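Local coordinates for protein cellulosomal scaffoldin (Bacteroides cellulosolvens, PDB 2XBT) that probably binds cellulose through this family 3b carbohydrate-binding module, one domain of the much longer scaffolding protein of a bacterial cellulosome, at residues 59-64 against 111-116; 44-49 against 90-95. All blocks are in the same frame, centred on the assembly; numbering follows the deposited sequence.

Interaction 1 of 2, residues 59-64 against 111-116; sequences LTYYSD and VTIQGR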
# COMPACT_ATOMS: atom_id res chain seq x y z
N LEU A 59 -5.82 -15.20 -4.47
CA LEU A 59 -5.30 -13.98 -5.06
C LEU A 59 -3.79 -14.05 -5.24
O LEU A 59 -3.10 -14.77 -4.52
CB LEU A 59 -5.66 -12.78 -4.19
CG LEU A 59 -7.15 -12.57 -3.91
CD1 LEU A 59 -7.34 -11.42 -2.92
CD2 LEU A 59 -7.90 -12.30 -5.21
N THR A 60 -3.29 -13.30 -6.22
CA THR A 60 -1.87 -13.22 -6.46
C THR A 60 -1.44 -11.77 -6.50
O THR A 60 -2.10 -10.93 -7.12
CB THR A 60 -1.49 -13.87 -7.80
OG1 THR A 60 -1.83 -15.26 -7.76
CG2 THR A 60 0.01 -13.72 -8.07
N TYR A 61 -0.33 -11.47 -5.83
CA TYR A 61 0.23 -10.13 -5.88
C TYR A 61 1.34 -10.08 -6.91
O TYR A 61 2.23 -10.94 -6.92
CB TYR A 61 0.79 -9.72 -4.51
CG TYR A 61 1.40 -8.34 -4.51
CD1 TYR A 61 0.61 -7.21 -4.39
CD2 TYR A 61 2.78 -8.16 -4.62
CE1 TYR A 61 1.17 -5.93 -4.39
CE2 TYR A 61 3.35 -6.89 -4.61
CZ TYR A 61 2.54 -5.78 -4.49
OH TYR A 61 3.09 -4.52 -4.49
N TYR A 62 1.27 -9.09 -7.80
CA TYR A 62 2.25 -8.89 -8.85
C TYR A 62 3.08 -7.64 -8.57
O TYR A 62 2.55 -6.52 -8.56
CB TYR A 62 1.56 -8.76 -10.20
CG TYR A 62 0.88 -10.04 -10.62
CD1 TYR A 62 1.61 -11.09 -11.18
CD2 TYR A 62 -0.49 -10.22 -10.45
CE1 TYR A 62 1.00 -12.28 -11.55
CE2 TYR A 62 -1.11 -11.40 -10.83
CZ TYR A 62 -0.36 -12.42 -11.38
OH TYR A 62 -0.98 -13.59 -11.74
N SER A 63 4.37 -7.83 -8.32
CA SER A 63 5.26 -6.69 -8.09
C SER A 63 5.84 -6.19 -9.41
O SER A 63 6.81 -6.75 -9.92
CB SER A 63 6.36 -7.06 -7.10
OG SER A 63 7.08 -5.90 -6.69
N ASP A 64 5.24 -5.14 -9.96
CA ASP A 64 5.63 -4.61 -11.26
C ASP A 64 6.88 -3.74 -11.17
O ASP A 64 7.79 -3.86 -11.98
CB ASP A 64 4.51 -3.77 -11.86
CG ASP A 64 3.27 -4.60 -12.21
OD1 ASP A 64 3.39 -5.81 -12.51
OD2 ASP A 64 2.16 -4.02 -12.17
N VAL A 111 10.28 6.28 -2.25
CA VAL A 111 10.30 5.01 -2.94
C VAL A 111 8.97 4.82 -3.64
O VAL A 111 7.91 5.13 -3.08
CB VAL A 111 10.59 3.86 -1.97
CG1 VAL A 111 9.53 3.81 -0.85
CG2 VAL A 111 10.64 2.54 -2.73
N THR A 112 9.03 4.35 -4.88
CA THR A 112 7.83 4.06 -5.66
C THR A 112 7.55 2.56 -5.65
O THR A 112 8.44 1.75 -5.90
CB THR A 112 8.00 4.54 -7.10
OG1 THR A 112 8.12 5.97 -7.10
CG2 THR A 112 6.79 4.14 -7.93
N ILE A 113 6.31 2.19 -5.35
CA ILE A 113 5.91 0.79 -5.32
C ILE A 113 4.69 0.64 -6.23
O ILE A 113 3.67 1.32 -6.03
CB ILE A 113 5.53 0.37 -3.89
CG1 ILE A 113 6.71 0.65 -2.94
CG2 ILE A 113 5.10 -1.09 -3.83
CD1 ILE A 113 6.31 0.76 -1.48
N GLN A 114 4.79 -0.22 -7.23
CA GLN A 114 3.69 -0.47 -8.15
C GLN A 114 3.35 -1.95 -8.13
O GLN A 114 4.19 -2.78 -8.43
CB GLN A 114 4.03 -0.02 -9.57
CG GLN A 114 4.42 1.43 -9.64
CD GLN A 114 4.74 1.90 -11.06
OE1 GLN A 114 4.64 1.13 -12.01
NE2 GLN A 114 5.12 3.16 -11.19
N GLY A 115 2.12 -2.27 -7.75
CA GLY A 115 1.73 -3.65 -7.61
C GLY A 115 0.31 -3.84 -8.10
O GLY A 115 -0.45 -2.88 -8.23
N ARG A 116 -0.04 -5.09 -8.38
CA ARG A 116 -1.40 -5.41 -8.77
C ARG A 116 -1.83 -6.65 -8.02
O ARG A 116 -1.00 -7.50 -7.71
CB ARG A 116 -1.48 -5.68 -10.27
CG ARG A 116 -1.42 -4.44 -11.13
CD ARG A 116 -1.25 -4.84 -12.58
NE ARG A 116 0.01 -5.55 -12.79
CZ ARG A 116 0.11 -6.78 -13.27
NH1 ARG A 116 -0.99 -7.46 -13.59
NH2 ARG A 116 1.29 -7.34 -13.43
O HOH W 1 5.42 -3.94 -5.87
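The carbonyl oxygen of Gln114 is gripped from two directions: Asp64 N donates to Gln114 O at 3.0 Å, and a water donates to the same oxygen. That water also bonds Tyr61 OH and Ser63 OG, so it ties both strands together beside Gly115. In this sheet of the CBM3 beta-sandwich, strand 110-119 lies between 59-66 and 22-34; Tyr62 and Arg116 form an antiparallel hydrogen-bonded pair, with Tyr62 N to Arg116 O at 2.8 Å and Arg116 N to Tyr62 O at 3.0 Å. Further along, the Arg116 chain bends at chi3 (-63°), which sets NE facing Asp64. The guanidinium then takes the carboxylate side-on, Arg116 NE to Asp64 OD2 at 2.7 Å and Arg116 NH2 to Asp64 OD1 at 2.8 Å. Both oxygens use their syn lone pairs, and the two planes are only 7° apart. Over one guanidinium face lies Tyr62 CB, 3.5 Å from Arg116 NH2, while Arg116 NH1 bonds Gln25. On the other side of the sheet, Tyr61 OH reaches Gly115 CA at 3.5 Å, where a CB would clash with the hydroxyl. An alanine in place of Arg116 would probably leave the Asp64 carboxylate without its charged mate and free to turn. Two nearly straight, coplanar bonds are likely to stabilise ionised Asp64, in a bidentate salt bridge that links the strands beside their backbone bonds.

Interaction 2 of 2, residues 44-49 against 90-95; sequences KITIRY and EIKLAS. With NO3 (nitrate ion), chain B.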
# COMPACT_ATOMS: atom_id res chain seq x y z
N LYS A 44 11.73 -2.15 7.53
CA LYS A 44 10.83 -2.01 8.67
C LYS A 44 9.48 -1.43 8.29
O LYS A 44 8.65 -1.21 9.15
CB LYS A 44 11.46 -1.15 9.76
CG LYS A 44 12.70 -1.78 10.36
CD LYS A 44 13.27 -0.88 11.45
CE LYS A 44 14.36 -1.61 12.21
NZ LYS A 44 15.39 -2.08 11.26
N ILE A 45 9.27 -1.19 7.01
CA ILE A 45 8.00 -0.64 6.54
C ILE A 45 7.05 -1.76 6.10
O ILE A 45 7.44 -2.68 5.40
CB ILE A 45 8.22 0.28 5.32
CG1 ILE A 45 8.93 1.59 5.73
CG2 ILE A 45 6.90 0.55 4.61
CD1 ILE A 45 8.02 2.60 6.39
N THR A 46 5.79 -1.67 6.53
CA THR A 46 4.73 -2.49 5.96
C THR A 46 3.59 -1.60 5.52
O THR A 46 3.38 -0.51 6.09
CB THR A 46 4.22 -3.55 6.96
OG1 THR A 46 3.89 -2.93 8.20
CG2 THR A 46 5.29 -4.57 7.21
N ILE A 47 2.88 -2.04 4.49
CA ILE A 47 1.74 -1.29 3.99
C ILE A 47 0.56 -2.23 3.95
O ILE A 47 0.71 -3.38 3.55
CB ILE A 47 2.03 -0.76 2.59
CG1 ILE A 47 3.21 0.21 2.67
CG2 ILE A 47 0.79 -0.04 2.02
CD1 ILE A 47 3.76 0.61 1.30
N ARG A 48 -0.61 -1.76 4.38
CA ARG A 48 -1.79 -2.62 4.32
C ARG A 48 -2.88 -1.98 3.49
O ARG A 48 -3.21 -0.81 3.67
CB ARG A 48 -2.34 -2.93 5.72
CG ARG A 48 -1.35 -3.69 6.59
CD ARG A 48 -1.92 -3.94 7.98
NE ARG A 48 -1.05 -4.86 8.71
CZ ARG A 48 -1.35 -5.46 9.85
NH1 ARG A 48 -2.53 -5.28 10.43
NH2 ARG A 48 -0.47 -6.28 10.41
N TYR A 49 -3.42 -2.78 2.58
CA TYR A 49 -4.52 -2.38 1.72
C TYR A 49 -5.64 -3.32 2.12
O TYR A 49 -5.51 -4.53 2.00
CB TYR A 49 -4.16 -2.63 0.26
CG TYR A 49 -5.18 -2.15 -0.74
CD1 TYR A 49 -5.02 -0.92 -1.39
CD2 TYR A 49 -6.29 -2.93 -1.07
CE1 TYR A 49 -5.95 -0.48 -2.32
CE2 TYR A 49 -7.23 -2.49 -2.00
CZ TYR A 49 -7.05 -1.27 -2.63
OH TYR A 49 -7.96 -0.81 -3.57
N GLU A 90 -0.80 -7.31 2.92
CA GLU A 90 0.33 -6.66 3.58
C GLU A 90 1.54 -6.71 2.69
O GLU A 90 2.03 -7.80 2.35
CB GLU A 90 0.66 -7.32 4.92
CG GLU A 90 1.83 -6.63 5.64
CD GLU A 90 1.95 -7.06 7.09
OE1 GLU A 90 2.63 -8.07 7.35
OE2 GLU A 90 1.36 -6.39 7.96
N ILE A 91 2.03 -5.53 2.33
CA ILE A 91 3.20 -5.41 1.49
C ILE A 91 4.41 -5.09 2.36
O ILE A 91 4.38 -4.18 3.18
CB ILE A 91 2.98 -4.33 0.42
CG1 ILE A 91 1.81 -4.74 -0.49
CG2 ILE A 91 4.24 -4.09 -0.41
CD1 ILE A 91 1.36 -3.64 -1.41
N LYS A 92 5.48 -5.87 2.19
CA LYS A 92 6.68 -5.67 2.98
C LYS A 92 7.80 -5.32 2.04
O LYS A 92 7.94 -5.94 0.99
CB LYS A 92 7.05 -6.94 3.74
CG LYS A 92 6.27 -7.18 5.02
CD LYS A 92 6.94 -8.31 5.81
CE LYS A 92 6.27 -8.54 7.16
NZ LYS A 92 6.38 -7.34 8.03
N LEU A 93 8.59 -4.31 2.40
CA LEU A 93 9.74 -3.93 1.60
C LEU A 93 10.94 -4.64 2.21
O LEU A 93 10.99 -4.81 3.42
CB LEU A 93 9.91 -2.42 1.64
CG LEU A 93 8.69 -1.70 1.06
CD1 LEU A 93 8.83 -0.20 1.18
CD2 LEU A 93 8.49 -2.11 -0.41
N ALA A 94 11.86 -5.09 1.37
CA ALA A 94 12.90 -6.01 1.85
C ALA A 94 14.18 -5.31 2.26
O ALA A 94 14.84 -5.72 3.22
CB ALA A 94 13.18 -7.10 0.82
N SER A 95 14.56 -4.27 1.54
CA SER A 95 15.86 -3.67 1.76
C SER A 95 15.93 -2.20 1.37
O SER A 95 15.02 -1.67 0.75
CB SER A 95 16.92 -4.43 0.95
OG SER A 95 16.76 -4.19 -0.44
N NO3 B . -1.55 -6.94 13.55
O1 NO3 B . -0.42 -6.49 14.24
O2 NO3 B . -1.50 -8.14 12.83
O3 NO3 B . -2.73 -6.18 13.59
O HOH W 2 9.19 -4.50 5.73
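Ile47 and Ile91 face each other as an antiparallel hydrogen-bonded pair in one sheet of the CBM3 beta-sandwich, where residues 45-49 and 90-93 (within strands 45-51 and 85-93) run 159° apart. Their backbones bond twice, Ile47 N to Ile91 O at 2.9 Å and Ile91 N to Ile47 O at 2.8 Å. Both side chains leave on the same face, the one turned to the interior, with Ile47 CB 4.3 Å from Ile91 CB. Ile45 CG2 lies 4.0 Å from Leu93 CD1, the two side chains pointing the same way, and Ile47 also touches Met30 of strand 22-34 in the other sheet. Glu90, with the most surface buried here, lies on the opposite face with Thr46, Arg48 and Lys92. Its CG stands anti to the backbone N (chi1 -179°), which brings Glu90 CG to 4.1 Å from Thr46 CB. Beyond it the chain runs extended alongside Arg48. One oxygen takes both bonds: Arg48 NE reaches Glu90 OE2 at 3.0 Å on its anti side, Arg48 NH2 the same atom at 3.1 Å on its syn side. The carboxylate is turned 36° from the guanidinium plane. Lys92 joins through a long ion pair to Glu90 OE1, and Tyr149 makes a cation-pi contact with Arg48. At the guanidinium edge, a nitrate, probably from crystallisation, accepts two weak bonds, from Arg48 NH1 to nitrate O3 and from Arg48 NH2 to nitrate O2, the latter 3.2 Å.

Overall arrangement
Interactions 1 and 2 join antiparallel neighbours, but in different sheets of the beta-sandwich, with centres about 11 Å apart. Their segments alternate along the chain, so the contacts cross, strand 45-51 being followed by strand 59-66. Their inward faces meet in the core: Tyr61 OH lies 3.6 Å from Ile91 CD1, and Ile113 CD1 lies 3.8 Å from Ile47 CD1. Interaction 2 is more buried, with aliphatic pairs inward and a charge network on its outer face. Interaction 1, partly buried, combines a bidentate salt bridge on one face with Tyr61 and Ile113 on the inward face. Its salt bridge pairs each oxygen with its own nitrogen; the other brings two nitrogens to one oxygen.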